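PDB 4UWM: 3,6-diketocamphane 1,6-monooxygenase from Pseudomonas putida, which catalyses the FMNH2- and O2-dependent Baeyer-Villiger oxidation of a diketocamphane to a lactone in the breakdown of (-)-camphor. Local coordinates for residues A254-V259 with Q345-D350. Residues are numbered along the deposited sequence; the frame is centred on the assembly and turned at random.
With PGE (triethylene glycol), chain G.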
ATOM      1  N   ALA A 254     -12.935 -17.989 -13.064  1.00 26.25           N
ATOM      2  CA  ALA A 254     -12.914 -16.689 -13.742  1.00 25.26           C
ATOM      3  C   ALA A 254     -12.061 -16.792 -14.989  1.00 23.45           C
ATOM      4  O   ALA A 254     -10.977 -17.381 -14.967  1.00 24.55           O
ATOM      5  CB  ALA A 254     -12.393 -15.593 -12.807  1.00 29.66           C
ATOM      6  N   VAL A 255     -12.575 -16.260 -16.093  1.00 26.44           N
ATOM      7  CA  VAL A 255     -11.896 -16.385 -17.377  1.00 25.67           C
ATOM      8  C   VAL A 255     -11.764 -15.004 -17.988  1.00 25.11           C
ATOM      9  O   VAL A 255     -12.760 -14.294 -18.160  1.00 28.14           O
ATOM     10  CB  VAL A 255     -12.644 -17.322 -18.366  1.00 28.94           C
ATOM     11  CG1 VAL A 255     -11.857 -17.444 -19.678  1.00 29.06           C
ATOM     12  CG2 VAL A 255     -12.835 -18.701 -17.758  1.00 31.71           C
ATOM     13  N   SER A 256     -10.526 -14.636 -18.314  1.00 24.22           N
ATOM     14  CA  SER A 256     -10.209 -13.320 -18.858  0.50 25.41           C
ATOM     15  C   SER A 256     -10.314 -13.314 -20.387  1.00 24.99           C
ATOM     16  O   SER A 256      -9.741 -14.185 -21.048  1.00 30.31           O
ATOM     17  CB  SER A 256      -8.804 -12.907 -18.404  0.50 24.28           C
ATOM     18  OG  SER A 256      -8.352 -11.756 -19.089  0.50 29.04           O
ATOM     19  N   HIS A 257     -11.031 -12.336 -20.923  1.00 27.08           N
ATOM     20  CA  HIS A 257     -11.258 -12.177 -22.354  1.00 30.35           C
ATOM     21  C   HIS A 257     -11.070 -10.711 -22.700  1.00 28.71           C
ATOM     22  O   HIS A 257     -11.319  -9.831 -21.861  1.00 28.51           O
ATOM     23  CB  HIS A 257     -12.712 -12.523 -22.727  1.00 31.23           C
ATOM     24  CG  HIS A 257     -13.037 -13.984 -22.699  1.00 34.96           C
ATOM     25  ND1 HIS A 257     -12.808 -14.817 -23.774  1.00 36.82           N
ATOM     26  CD2 HIS A 257     -13.607 -14.751 -21.742  1.00 40.21           C
ATOM     27  CE1 HIS A 257     -13.208 -16.040 -23.470  1.00 44.07           C
ATOM     28  NE2 HIS A 257     -13.701 -16.026 -22.244  1.00 38.51           N
ATOM     29  N   THR A 258     -10.674 -10.456 -23.943  1.00 26.46           N
ATOM     30  CA  THR A 258     -10.755  -9.122 -24.525  1.00 27.03           C
ATOM     31  C   THR A 258     -12.194  -8.956 -25.037  1.00 34.62           C
ATOM     32  O   THR A 258     -12.666  -9.769 -25.839  1.00 30.89           O
ATOM     33  CB  THR A 258      -9.735  -8.972 -25.661  1.00 27.62           C
ATOM     34  OG1 THR A 258      -8.422  -9.224 -25.145  1.00 27.58           O
ATOM     35  CG2 THR A 258      -9.801  -7.576 -26.292  1.00 25.80           C
ATOM     36  N   VAL A 259     -12.889  -7.939 -24.528  1.00 29.75           N
ATOM     37  CA  VAL A 259     -14.334  -7.795 -24.688  1.00 31.33           C
ATOM     38  C   VAL A 259     -14.662  -6.346 -24.989  1.00 34.32           C
ATOM     39  O   VAL A 259     -14.258  -5.445 -24.259  1.00 32.47           O
ATOM     40  CB  VAL A 259     -15.124  -8.210 -23.417  1.00 30.18           C
ATOM     41  CG1 VAL A 259     -16.623  -8.196 -23.676  1.00 34.34           C
ATOM     42  CG2 VAL A 259     -14.713  -9.582 -22.938  1.00 31.34           C
ATOM     43  N   GLN A 345     -14.006 -12.044 -17.061  1.00 24.21           N
ATOM     44  CA  GLN A 345     -13.081 -11.054 -16.525  1.00 24.03           C
ATOM     45  C   GLN A 345     -12.610 -10.191 -17.672  1.00 20.68           C
ATOM     46  O   GLN A 345     -11.761 -10.598 -18.450  1.00 25.62           O
ATOM     47  CB  GLN A 345     -11.907 -11.725 -15.778  1.00 23.85           C
ATOM     48  CG  GLN A 345     -11.362 -10.910 -14.600  1.00 31.94           C
ATOM     49  CD  GLN A 345     -12.253 -10.962 -13.356  1.00 32.55           C
ATOM     50  OE1 GLN A 345     -12.766 -12.023 -12.985  1.00 29.06           O
ATOM     51  NE2 GLN A 345     -12.412  -9.818 -12.687  1.00 25.71           N
ATOM     52  N   VAL A 346     -13.167  -8.990 -17.765  1.00 19.68           N
ATOM     53  CA  VAL A 346     -12.882  -8.103 -18.892  1.00 20.80           C
ATOM     54  C   VAL A 346     -11.559  -7.348 -18.753  1.00 22.50           C
ATOM     55  O   VAL A 346     -11.346  -6.645 -17.766  1.00 25.65           O
ATOM     56  CB  VAL A 346     -14.041  -7.106 -19.106  1.00 23.29           C
ATOM     57  CG1 VAL A 346     -13.757  -6.198 -20.297  1.00 25.56           C
ATOM     58  CG2 VAL A 346     -15.346  -7.878 -19.292  1.00 23.14           C
ATOM     59  N   GLU A 347     -10.689  -7.487 -19.748  1.00 22.45           N
ATOM     60  CA  GLU A 347      -9.383  -6.818 -19.749  1.00 23.78           C
ATOM     61  C   GLU A 347      -9.538  -5.318 -19.945  1.00 30.07           C
ATOM     62  O   GLU A 347     -10.119  -4.872 -20.942  1.00 28.05           O
ATOM     63  CB  GLU A 347      -8.486  -7.377 -20.850  1.00 25.45           C
ATOM     64  CG  GLU A 347      -7.973  -8.798 -20.644  1.00 36.63           C
ATOM     65  CD  GLU A 347      -6.801  -8.910 -19.664  1.00 36.76           C
ATOM     66  OE1 GLU A 347      -6.276  -7.864 -19.183  1.00 33.51           O
ATOM     67  OE2 GLU A 347      -6.416 -10.062 -19.372  1.00 43.42           O
ATOM     68  N   ALA A 348      -9.017  -4.534 -18.999  1.00 25.87           N
ATOM     69  CA  ALA A 348      -9.107  -3.081 -19.090  1.00 23.94           C
ATOM     70  C   ALA A 348      -7.989  -2.541 -19.969  1.00 29.55           C
ATOM     71  O   ALA A 348      -6.830  -2.971 -19.860  1.00 30.49           O
ATOM     72  CB  ALA A 348      -9.074  -2.436 -17.704  1.00 21.89           C
ATOM     73  N   HIS A 349      -8.335  -1.620 -20.868  1.00 24.04           N
ATOM     74  CA  HIS A 349      -7.320  -0.995 -21.711  1.00 21.30           C
ATOM     75  C   HIS A 349      -7.197   0.512 -21.484  1.00 18.43           C
ATOM     76  O   HIS A 349      -7.987   1.091 -20.762  1.00 20.69           O
ATOM     77  CB  HIS A 349      -7.556  -1.355 -23.180  1.00 19.96           C
ATOM     78  CG  HIS A 349      -6.973  -2.676 -23.538  1.00 15.98           C
ATOM     79  ND1 HIS A 349      -5.660  -2.824 -23.925  1.00 17.52           N
ATOM     80  CD2 HIS A 349      -7.489  -3.922 -23.464  1.00 16.11           C
ATOM     81  CE1 HIS A 349      -5.409  -4.103 -24.136  1.00 14.95           C
ATOM     82  NE2 HIS A 349      -6.507  -4.789 -23.877  1.00 16.30           N
ATOM     83  N   ASP A 350      -6.195   1.137 -22.086  1.00 18.13           N
ATOM     84  CA  ASP A 350      -5.903   2.532 -21.789  1.00 17.05           C
ATOM     85  C   ASP A 350      -6.872   3.484 -22.513  1.00 23.93           C
ATOM     86  O   ASP A 350      -6.546   4.014 -23.581  1.00 23.00           O
ATOM     87  CB  ASP A 350      -4.450   2.871 -22.136  1.00 18.95           C
ATOM     88  CG  ASP A 350      -4.034   4.246 -21.647  1.00 15.73           C
ATOM     89  OD1 ASP A 350      -4.894   5.041 -21.254  1.00 19.01           O
ATOM     90  OD2 ASP A 350      -2.836   4.523 -21.661  1.00 19.02           O
TER
HETATM   91  C1  PGE G 404      -5.329  -7.858 -23.459  1.00 31.16           C
HETATM   92  O1  PGE G 404      -6.732  -7.670 -23.676  1.00 27.81           O
HETATM   93  C2  PGE G 404      -4.969  -9.312 -23.121  1.00 40.67           C
HETATM   94  O2  PGE G 404      -6.116 -10.117 -22.805  1.00 38.91           O
HETATM   95  C3  PGE G 404      -5.793 -11.508 -22.836  1.00 32.72           C
HETATM   96  C4  PGE G 404      -7.103 -12.279 -22.878  1.00 36.79           C
HETATM   97  O4  PGE G 404      -9.783 -12.435 -25.739  1.00 33.80           O
HETATM   98  C6  PGE G 404      -8.467 -12.719 -26.234  1.00 31.60           C
HETATM   99  C5  PGE G 404      -7.506 -12.962 -25.083  1.00 34.50           C
HETATM  100  O3  PGE G 404      -7.737 -11.957 -24.106  1.00 40.12           O
HETATM  101  O   HOH W   1     -11.473  -5.839 -23.368  1.00 26.13           O
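Q345 enters the ladder through its backbone: its N gives a nearly straight hydrogen bond to the O of V255 (2.8 Å), and its O takes the N-H of H257 (3.1 Å) while the CA-H of S256 leans on the same oxygen. The side chain bends at chi2 (76°), which turns CD back; its OE1 lies 3.6 Å from the CB of A254, and NE2 goes to the carbonyl of L7. V346 is bridged in parallel with H257, and its two methyl branches meet V259, whose CB lies 4.0 Å from V346 CG1; the two valine side chains cross at about a right angle. E347 follows, with its N bonded to the O of H257, closing the parallel pairing. Its carboxylate folds back to S256: in the modelled one of two conformers, the OG, anti to the backbone N (chi1 170°), donates to OE2 at 2.6 Å, arriving from above the carboxylate plane. OE1 takes a second hydrogen bond from outside, with ND1 of the FMN-binding H10, so in this conformer each carboxylate oxygen has a partner, and the group probably steadies that histidine beside the flavin. An alanine here would probably leave the S256 hydroxyl and H10 ND1 without this acceptor, and the hydroxyl more free to turn. Next, one water joins the O of E347 to the N of V259, and H349 reaches by NE2 to O1 of a triethylene glycol, probably from the crystallisation liquor, that is also bound by T258. The two strands are neighbours in the parallel TIM barrel of this bacterial luciferase-family enzyme: 343-347 runs between 254-261 and 4-9, where I8 touches S256, Q345 and E347, while helix 356-369 packs on V346 and V259.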